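Side-chain contacts in alpha-11 giardin (Giardia intestinalis, PDB 2II2), which binds calcium and, as an annexin, probably acidic phospholipid membranes, and may help the parasite attach and maintain its ventral-disk cytoskeleton: residues H267-A270 / W271-Y274; A257-T260 / G261-D265; V279-D282 / D283-R287. All coordinates share one frame; numbering follows the deposited sequence. Where two conformers were deposited one is given.

Interaction 1: H267-A270 / W271-Y274; sequences HKFA and WVHY
A type I beta turn from H267 to A270 runs directly into the short helix 270-274, and at the join F269 packs against both W271 and V272. The turn is closed by A270 N, which donates to H267 O at 2.9 Å. Beyond it, F269 O takes V272 N at 2.9 Å and A270 O takes Y274 N at 2.9 Å, so an i to i+3 bond gives way to an i to i+4 bond as the chain winds up.

The indole of W271 owes its place to an unusual first torsion: CG sits between the backbone N and the carbonyl carbon (chi1 54°), which swings the ring back over the turn. There it lies side by side with the phenyl group of F269, whose plane is inclined at 74° to the five-membered ring of W271. W271 CZ2 comes to the edge of the F269 ring, 3.8 Å from CD2, while K268 CG lies over the centre of one phenyl face. On the pyrrole side W271 CD1 approaches K268 O to 3.2 Å; NE1 is nearly as close, but its angle is too poor for a hydrogen bond. V272 contributes its CG2 branch, 3.8 Å from F269 CB.

While these side chains lie toward the surface, H267 and H273 rest on helix 232-244, and Y274 turns inward, its OH hydrogen-bonded to D283 OD2. The whole illustrates how a beta turn can start a short helix with few backbone bonds, linking longer ones in an all-helical annexin domain.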
loop_
_atom_site.group_PDB
_atom_site.type_symbol
_atom_site.label_atom_id
_atom_site.label_comp_id
_atom_site.label_asym_id
_atom_site.label_seq_id
_atom_site.Cartn_x
_atom_site.Cartn_y
_atom_site.Cartn_z
ATOM N N HIS A 267 3.249 -8.591 -4.023
ATOM C CA HIS A 267 2.116 -9.270 -3.390
ATOM C C HIS A 267 1.099 -9.683 -4.435
ATOM O O HIS A 267 -0.117 -9.460 -4.268
ATOM C CB HIS A 267 1.533 -8.431 -2.268
ATOM C CG HIS A 267 2.559 -8.098 -1.246
ATOM N ND1 HIS A 267 3.204 -9.072 -0.504
ATOM C CD2 HIS A 267 3.170 -6.927 -0.963
ATOM C CE1 HIS A 267 4.128 -8.497 0.248
ATOM N NE2 HIS A 267 4.128 -7.197 -0.014
ATOM N N LYS A 268 1.625 -10.314 -5.495
ATOM C CA LYS A 268 0.847 -10.742 -6.647
ATOM C C LYS A 268 -0.351 -11.609 -6.320
ATOM O O LYS A 268 -1.303 -11.617 -7.089
ATOM C CB LYS A 268 1.743 -11.452 -7.673
ATOM C CG LYS A 268 2.399 -12.722 -7.130
ATOM C CD LYS A 268 3.282 -13.381 -8.155
ATOM C CE LYS A 268 4.081 -14.567 -7.565
ATOM N NZ LYS A 268 4.853 -15.358 -8.598
ATOM N N PHE A 269 -0.315 -12.348 -5.200
ATOM C CA PHE A 269 -1.456 -13.173 -4.812
ATOM C C PHE A 269 -2.466 -12.496 -3.914
ATOM O O PHE A 269 -3.274 -13.181 -3.292
ATOM C CB PHE A 269 -1.006 -14.506 -4.197
ATOM C CG PHE A 269 -0.209 -15.357 -5.140
ATOM C CD1 PHE A 269 1.070 -15.759 -4.818
ATOM C CD2 PHE A 269 -0.752 -15.751 -6.363
ATOM C CE1 PHE A 269 1.808 -16.554 -5.697
ATOM C CE2 PHE A 269 -0.018 -16.556 -7.235
ATOM C CZ PHE A 269 1.266 -16.926 -6.912
ATOM N N ALA A 270 -2.452 -11.162 -3.876
ATOM C CA ALA A 270 -3.509 -10.475 -3.140
ATOM C C ALA A 270 -4.907 -10.966 -3.530
ATOM O O ALA A 270 -5.804 -10.991 -2.705
ATOM C CB ALA A 270 -3.442 -8.959 -3.341
ATOM N N TRP A 271 -5.100 -11.329 -4.799
ATOM C CA TRP A 271 -6.426 -11.793 -5.271
ATOM C C TRP A 271 -6.919 -13.033 -4.530
ATOM O O TRP A 271 -8.121 -13.244 -4.405
ATOM C CB TRP A 271 -6.424 -12.034 -6.789
ATOM C CG TRP A 271 -5.381 -12.947 -7.296
ATOM C CD1 TRP A 271 -4.203 -12.591 -7.883
ATOM C CD2 TRP A 271 -5.469 -14.368 -7.376
ATOM N NE1 TRP A 271 -3.524 -13.718 -8.281
ATOM C CE2 TRP A 271 -4.273 -14.825 -7.970
ATOM C CE3 TRP A 271 -6.427 -15.310 -6.962
ATOM C CZ2 TRP A 271 -4.013 -16.201 -8.201
ATOM C CZ3 TRP A 271 -6.176 -16.654 -7.177
ATOM C CH2 TRP A 271 -4.968 -17.091 -7.774
ATOM N N VAL A 272 -5.997 -13.854 -4.043
ATOM C CA VAL A 272 -6.363 -15.044 -3.248
ATOM C C VAL A 272 -7.128 -14.619 -2.005
ATOM O O VAL A 272 -8.170 -15.170 -1.673
ATOM C CB VAL A 272 -5.088 -15.846 -2.823
ATOM C CG1 VAL A 272 -5.447 -17.003 -1.887
ATOM C CG2 VAL A 272 -4.335 -16.382 -4.052
ATOM N N HIS A 273 -6.559 -13.656 -1.286
ATOM C CA HIS A 273 -7.151 -13.173 -0.058
ATOM C C HIS A 273 -8.325 -12.272 -0.294
ATOM O O HIS A 273 -9.172 -12.126 0.578
ATOM C CB HIS A 273 -6.125 -12.432 0.765
ATOM C CG HIS A 273 -4.961 -13.274 1.116
ATOM N ND1 HIS A 273 -5.008 -14.215 2.116
ATOM C CD2 HIS A 273 -3.718 -13.335 0.589
ATOM C CE1 HIS A 273 -3.829 -14.804 2.206
ATOM N NE2 HIS A 273 -3.025 -14.283 1.301
ATOM N N TYR A 274 -8.353 -11.613 -1.442
ATOM C CA TYR A 274 -9.457 -10.726 -1.736
ATOM C C TYR A 274 -10.776 -11.491 -1.867
ATOM O O TYR A 274 -11.862 -10.932 -1.674
ATOM C CB TYR A 274 -9.162 -9.902 -3.000
ATOM C CG TYR A 274 -10.218 -8.854 -3.285
ATOM C CD1 TYR A 274 -10.087 -7.541 -2.831
ATOM C CD2 TYR A 274 -11.404 -9.169 -3.983
ATOM C CE1 TYR A 274 -11.093 -6.596 -3.085
ATOM C CE2 TYR A 274 -12.397 -8.240 -4.218
ATOM C CZ TYR A 274 -12.230 -6.953 -3.767
ATOM O OH TYR A 274 -13.192 -6.018 -3.979
#

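Interaction 2: A257-T260 / G261-D265; sequences ARIT and GLFHD
L262 climbs outward from the backbone over the preceding helical turn at R258. Its CB lies 3.4 Å from R258 O, the same carbonyl oxygen that accepts the L262 N bond, and CG passes equally close, at 3.3 Å. At the tip, CD1 reaches the aliphatic part of the arginine, 3.8 Å from R258 CG, the two side chains running side by side. L262 CB also lies over the centre of one face of the F263 ring.

F263 CD2 sits 3.4 Å from I259 O and touches the branch methyl I259 CG2 at 4.1 Å. A chi1 of 69° folds the H264 imidazole back on the turn before it, and chi2 (103°) turns an edge to T260 O, which is 3.1 Å from H264 CD2. T260 O also accepts H264 N at 3.1 Å, the last of four successive i to i+4 bonds, the regular packing of a helix in an annexin-domain bundle.

R258 is held by a salt bridge to D99, and T260 OG1 by A256 O and W306. A257 lies about 8 Å, between side chains, from E66, which binds calcium in another structure of this protein, though no metal is bound here. Every residue that takes part is buried, this end of helix 249-263 being wedged among its neighbours: L262 faces helices 76-89 and 94-102, I259 and F263 meet helix 232-244, and T260 lies against helix 298-306.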
loop_
_atom_site.group_PDB
_atom_site.type_symbol
_atom_site.label_atom_id
_atom_site.label_comp_id
_atom_site.label_asym_id
_atom_site.label_seq_id
_atom_site.Cartn_x
_atom_site.Cartn_y
_atom_site.Cartn_z
ATOM N N ALA A 257 -4.712 3.125 -7.061
ATOM C CA ALA A 257 -3.533 3.370 -7.884
ATOM C C ALA A 257 -2.256 3.123 -7.079
ATOM O O ALA A 257 -1.319 2.479 -7.566
ATOM C CB ALA A 257 -3.562 4.780 -8.447
ATOM N N ARG A 258 -2.208 3.632 -5.849
ATOM C CA ARG A 258 -1.016 3.450 -5.028
ATOM C C ARG A 258 -0.767 1.997 -4.644
ATOM O O ARG A 258 0.355 1.499 -4.761
ATOM C CB ARG A 258 -1.130 4.319 -3.791
ATOM C CG ARG A 258 0.006 4.142 -2.822
ATOM C CD ARG A 258 -0.126 5.001 -1.570
ATOM N NE ARG A 258 -1.300 4.681 -0.767
ATOM C CZ ARG A 258 -2.345 5.479 -0.587
ATOM N NH1 ARG A 258 -2.461 6.654 -1.217
ATOM N NH2 ARG A 258 -3.298 5.077 0.224
ATOM N N ILE A 259 -1.820 1.339 -4.155
ATOM C CA ILE A 259 -1.727 -0.055 -3.747
ATOM C C ILE A 259 -1.280 -0.915 -4.930
ATOM O O ILE A 259 -0.401 -1.784 -4.790
ATOM C CB ILE A 259 -3.067 -0.513 -3.168
ATOM C CG1 ILE A 259 -3.380 0.251 -1.889
ATOM C CG2 ILE A 259 -3.057 -2.019 -2.937
ATOM C CD1 ILE A 259 -4.857 0.271 -1.521
ATOM N N THR A 260 -1.888 -0.695 -6.093
ATOM C CA THR A 260 -1.492 -1.435 -7.283
ATOM C C THR A 260 -0.044 -1.155 -7.670
ATOM O O THR A 260 0.729 -2.065 -7.919
ATOM C CB THR A 260 -2.426 -1.039 -8.456
ATOM O OG1 THR A 260 -3.777 -1.388 -8.128
ATOM C CG2 THR A 260 -2.046 -1.723 -9.723
ATOM N N GLY A 261 0.318 0.126 -7.747
ATOM C CA GLY A 261 1.662 0.484 -8.158
ATOM C C GLY A 261 2.734 -0.099 -7.255
ATOM O O GLY A 261 3.775 -0.575 -7.729
ATOM N N LEU A 262 2.496 -0.024 -5.951
ATOM C CA LEU A 262 3.474 -0.534 -4.995
ATOM C C LEU A 262 3.572 -2.073 -4.890
ATOM O O LEU A 262 4.661 -2.627 -4.695
ATOM C CB LEU A 262 3.226 0.017 -3.592
ATOM C CG LEU A 262 3.379 1.527 -3.390
ATOM C CD1 LEU A 262 3.001 1.917 -1.958
ATOM C CD2 LEU A 262 4.841 1.894 -3.650
ATOM N N PHE A 263 2.411 -2.745 -4.982
ATOM C CA PHE A 263 2.363 -4.127 -4.517
ATOM C C PHE A 263 1.978 -5.161 -5.561
ATOM O O PHE A 263 1.964 -6.355 -5.224
ATOM C CB PHE A 263 1.429 -4.228 -3.324
ATOM C CG PHE A 263 1.789 -3.315 -2.188
ATOM C CD1 PHE A 263 3.059 -3.346 -1.619
ATOM C CD2 PHE A 263 0.848 -2.407 -1.683
ATOM C CE1 PHE A 263 3.385 -2.488 -0.576
ATOM C CE2 PHE A 263 1.174 -1.564 -0.623
ATOM C CZ PHE A 263 2.434 -1.602 -0.073
ATOM N N HIS A 264 1.742 -4.731 -6.803
ATOM C CA HIS A 264 1.236 -5.692 -7.796
ATOM C C HIS A 264 2.192 -6.863 -8.047
ATOM O O HIS A 264 1.743 -7.962 -8.366
ATOM C CB HIS A 264 0.894 -5.005 -9.132
ATOM C CG HIS A 264 2.101 -4.519 -9.848
ATOM N ND1 HIS A 264 2.633 -5.184 -10.930
ATOM C CD2 HIS A 264 2.949 -3.496 -9.568
ATOM C CE1 HIS A 264 3.733 -4.562 -11.321
ATOM N NE2 HIS A 264 3.974 -3.557 -10.489
ATOM N N ASP A 265 3.503 -6.618 -7.968
ATOM C CA ASP A 265 4.454 -7.720 -8.111
ATOM C C ASP A 265 4.751 -8.382 -6.773
ATOM O O ASP A 265 4.717 -9.616 -6.643
ATOM C CB ASP A 265 5.824 -7.294 -8.709
ATOM C CG ASP A 265 5.767 -6.964 -10.186
ATOM O OD1 ASP A 265 5.125 -7.689 -10.986
ATOM O OD2 ASP A 265 6.418 -5.973 -10.570
#

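Interaction 3: V279-D282 / D283-R287; sequences VMRD and DILSR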
loop_
_atom_site.group_PDB
_atom_site.type_symbol
_atom_site.label_atom_id
_atom_site.label_comp_id
_atom_site.label_asym_id
_atom_site.label_seq_id
_atom_site.Cartn_x
_atom_site.Cartn_y
_atom_site.Cartn_z
ATOM N N VAL A 279 -14.623 -11.403 -6.167
ATOM C CA VAL A 279 -13.624 -11.785 -7.129
ATOM C C VAL A 279 -12.889 -10.495 -7.494
ATOM O O VAL A 279 -13.498 -9.552 -8.017
ATOM C CB VAL A 279 -14.254 -12.447 -8.376
ATOM C CG1 VAL A 279 -13.174 -12.824 -9.358
ATOM C CG2 VAL A 279 -15.062 -13.706 -7.984
ATOM N N MET A 280 -11.583 -10.421 -7.200
ATOM C CA MET A 280 -10.858 -9.165 -7.410
ATOM C C MET A 280 -10.972 -8.662 -8.840
ATOM O O MET A 280 -11.192 -7.483 -9.055
ATOM C CB MET A 280 -9.397 -9.314 -6.990
ATOM C CG MET A 280 -8.659 -7.998 -6.866
ATOM S SD MET A 280 -7.000 -8.290 -6.174
ATOM C CE MET A 280 -6.231 -6.715 -6.554
ATOM N N ARG A 281 -10.798 -9.548 -9.819
ATOM C CA ARG A 281 -10.932 -9.154 -11.204
ATOM C C ARG A 281 -12.306 -8.541 -11.480
ATOM O O ARG A 281 -12.406 -7.495 -12.107
ATOM C CB ARG A 281 -10.681 -10.352 -12.121
ATOM C CG ARG A 281 -10.987 -10.087 -13.593
ATOM C CD ARG A 281 -10.836 -11.330 -14.480
ATOM N NE ARG A 281 -9.457 -11.801 -14.545
ATOM C CZ ARG A 281 -9.061 -13.040 -14.268
ATOM N NH1 ARG A 281 -9.941 -13.975 -13.910
ATOM N NH2 ARG A 281 -7.782 -13.346 -14.370
ATOM N N ASP A 282 -13.355 -9.207 -11.018
ATOM C CA ASP A 282 -14.714 -8.728 -11.272
ATOM C C ASP A 282 -14.992 -7.384 -10.586
ATOM O O ASP A 282 -15.688 -6.522 -11.124
ATOM C CB ASP A 282 -15.754 -9.760 -10.812
ATOM C CG ASP A 282 -15.613 -11.121 -11.520
ATOM O OD1 ASP A 282 -14.912 -11.227 -12.554
ATOM O OD2 ASP A 282 -16.224 -12.090 -11.016
ATOM N N ASP A 283 -14.448 -7.200 -9.389
ATOM C CA ASP A 283 -14.682 -5.974 -8.658
ATOM C C ASP A 283 -13.909 -4.787 -9.221
ATOM O O ASP A 283 -14.397 -3.651 -9.208
ATOM C CB ASP A 283 -14.384 -6.153 -7.185
ATOM C CG ASP A 283 -15.456 -6.949 -6.456
ATOM O OD1 ASP A 283 -16.427 -7.420 -7.090
ATOM O OD2 ASP A 283 -15.302 -7.087 -5.226
ATOM N N ILE A 284 -12.721 -5.024 -9.760
ATOM C CA ILE A 284 -12.019 -3.960 -10.454
ATOM C C ILE A 284 -12.860 -3.489 -11.649
ATOM O O ILE A 284 -13.052 -2.283 -11.861
ATOM C CB ILE A 284 -10.603 -4.430 -10.887
ATOM C CG1 ILE A 284 -9.682 -4.574 -9.651
ATOM C CG2 ILE A 284 -10.011 -3.445 -11.866
ATOM C CD1 ILE A 284 -8.413 -5.415 -9.868
ATOM N N LEU A 285 -13.381 -4.451 -12.411
ATOM C CA LEU A 285 -14.224 -4.159 -13.567
ATOM C C LEU A 285 -15.468 -3.383 -13.172
ATOM O O LEU A 285 -15.848 -2.399 -13.833
ATOM C CB LEU A 285 -14.631 -5.466 -14.275
ATOM C CG LEU A 285 -13.562 -6.182 -15.124
ATOM C CD1 LEU A 285 -13.990 -7.602 -15.497
ATOM C CD2 LEU A 285 -13.243 -5.385 -16.375
ATOM N N SER A 286 -16.125 -3.816 -12.096
ATOM C CA SER A 286 -17.376 -3.191 -11.666
ATOM C C SER A 286 -17.163 -1.821 -11.063
ATOM O O SER A 286 -17.922 -0.889 -11.344
ATOM C CB SER A 286 -18.088 -4.063 -10.633
ATOM O OG SER A 286 -18.504 -5.283 -11.199
ATOM N N ARG A 287 -16.152 -1.722 -10.192
ATOM C CA ARG A 287 -15.970 -0.527 -9.375
ATOM C C ARG A 287 -15.447 0.654 -10.148
ATOM O O ARG A 287 -15.889 1.794 -9.930
ATOM C CB ARG A 287 -15.027 -0.821 -8.181
ATOM C CG ARG A 287 -14.581 0.425 -7.378
ATOM C CD ARG A 287 -15.778 1.053 -6.730
ATOM N NE ARG A 287 -15.547 2.294 -5.954
ATOM C CZ ARG A 287 -15.630 3.533 -6.453
ATOM N NH1 ARG A 287 -15.863 3.725 -7.751
ATOM N NH2 ARG A 287 -15.487 4.599 -5.666
HETATM O O HOH W 1 -17.139 -10.043 -6.953
HETATM O O HOH W 2 -17.770 -7.201 -12.963
#
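One turn apart, M280 and I284 meet because the methionine sends CG anti to its backbone N (chi1 -166°) and stays extended to CE, whereas I284 carries CG1 beside its own (chi1 -71°), leaning back over the earlier turn. The two chains then cross at a slant, with M280 CG 4.0 Å from I284 CD1. I284 CG1 also closes on M280 O, at 3.3 Å.

On the polar flank, V279, at the N-cap position, has no polar side-chain atom to accept a backbone N-H; its own N donates to a water at 3.0 Å. The same water donates to D283 OD1 at 2.7 Å. The other carboxylate oxygen, OD2, is held by Y274, so a partner on each oxygen helps to fix its rotation. D283 N bonds V279 O at 2.9 Å, opening the i to i+4 ladder of the helix.

M280 packs on W271 and Y274 of helix 270-274 and, with I284, on F240 of helix 232-244. Helix 298-306 flanks I284 and L285, while R287, by a salt bridge to D249, ties the far end of helix 280-287 to helix 249-263.

In the fold
The three contacts follow one another in the chain, and their chemistry tracks their depth. Interaction 2, at the end of helix 249-263, involves only buried residues. Interactions 1 and 3 are partly exposed: one is dominated by aromatic rings at a turn, the other pairs an apolar inner face with a polar outer side bridged by water. Those two pack directly against each other. Interaction 2 leads into interaction 1 along the chain but makes no other touch with it, and none with interaction 3; its centre is about 12 Å from that of interaction 1 and 16 Å from that of interaction 3. Helix 232-244 is their common ground, meeting side chains from all three.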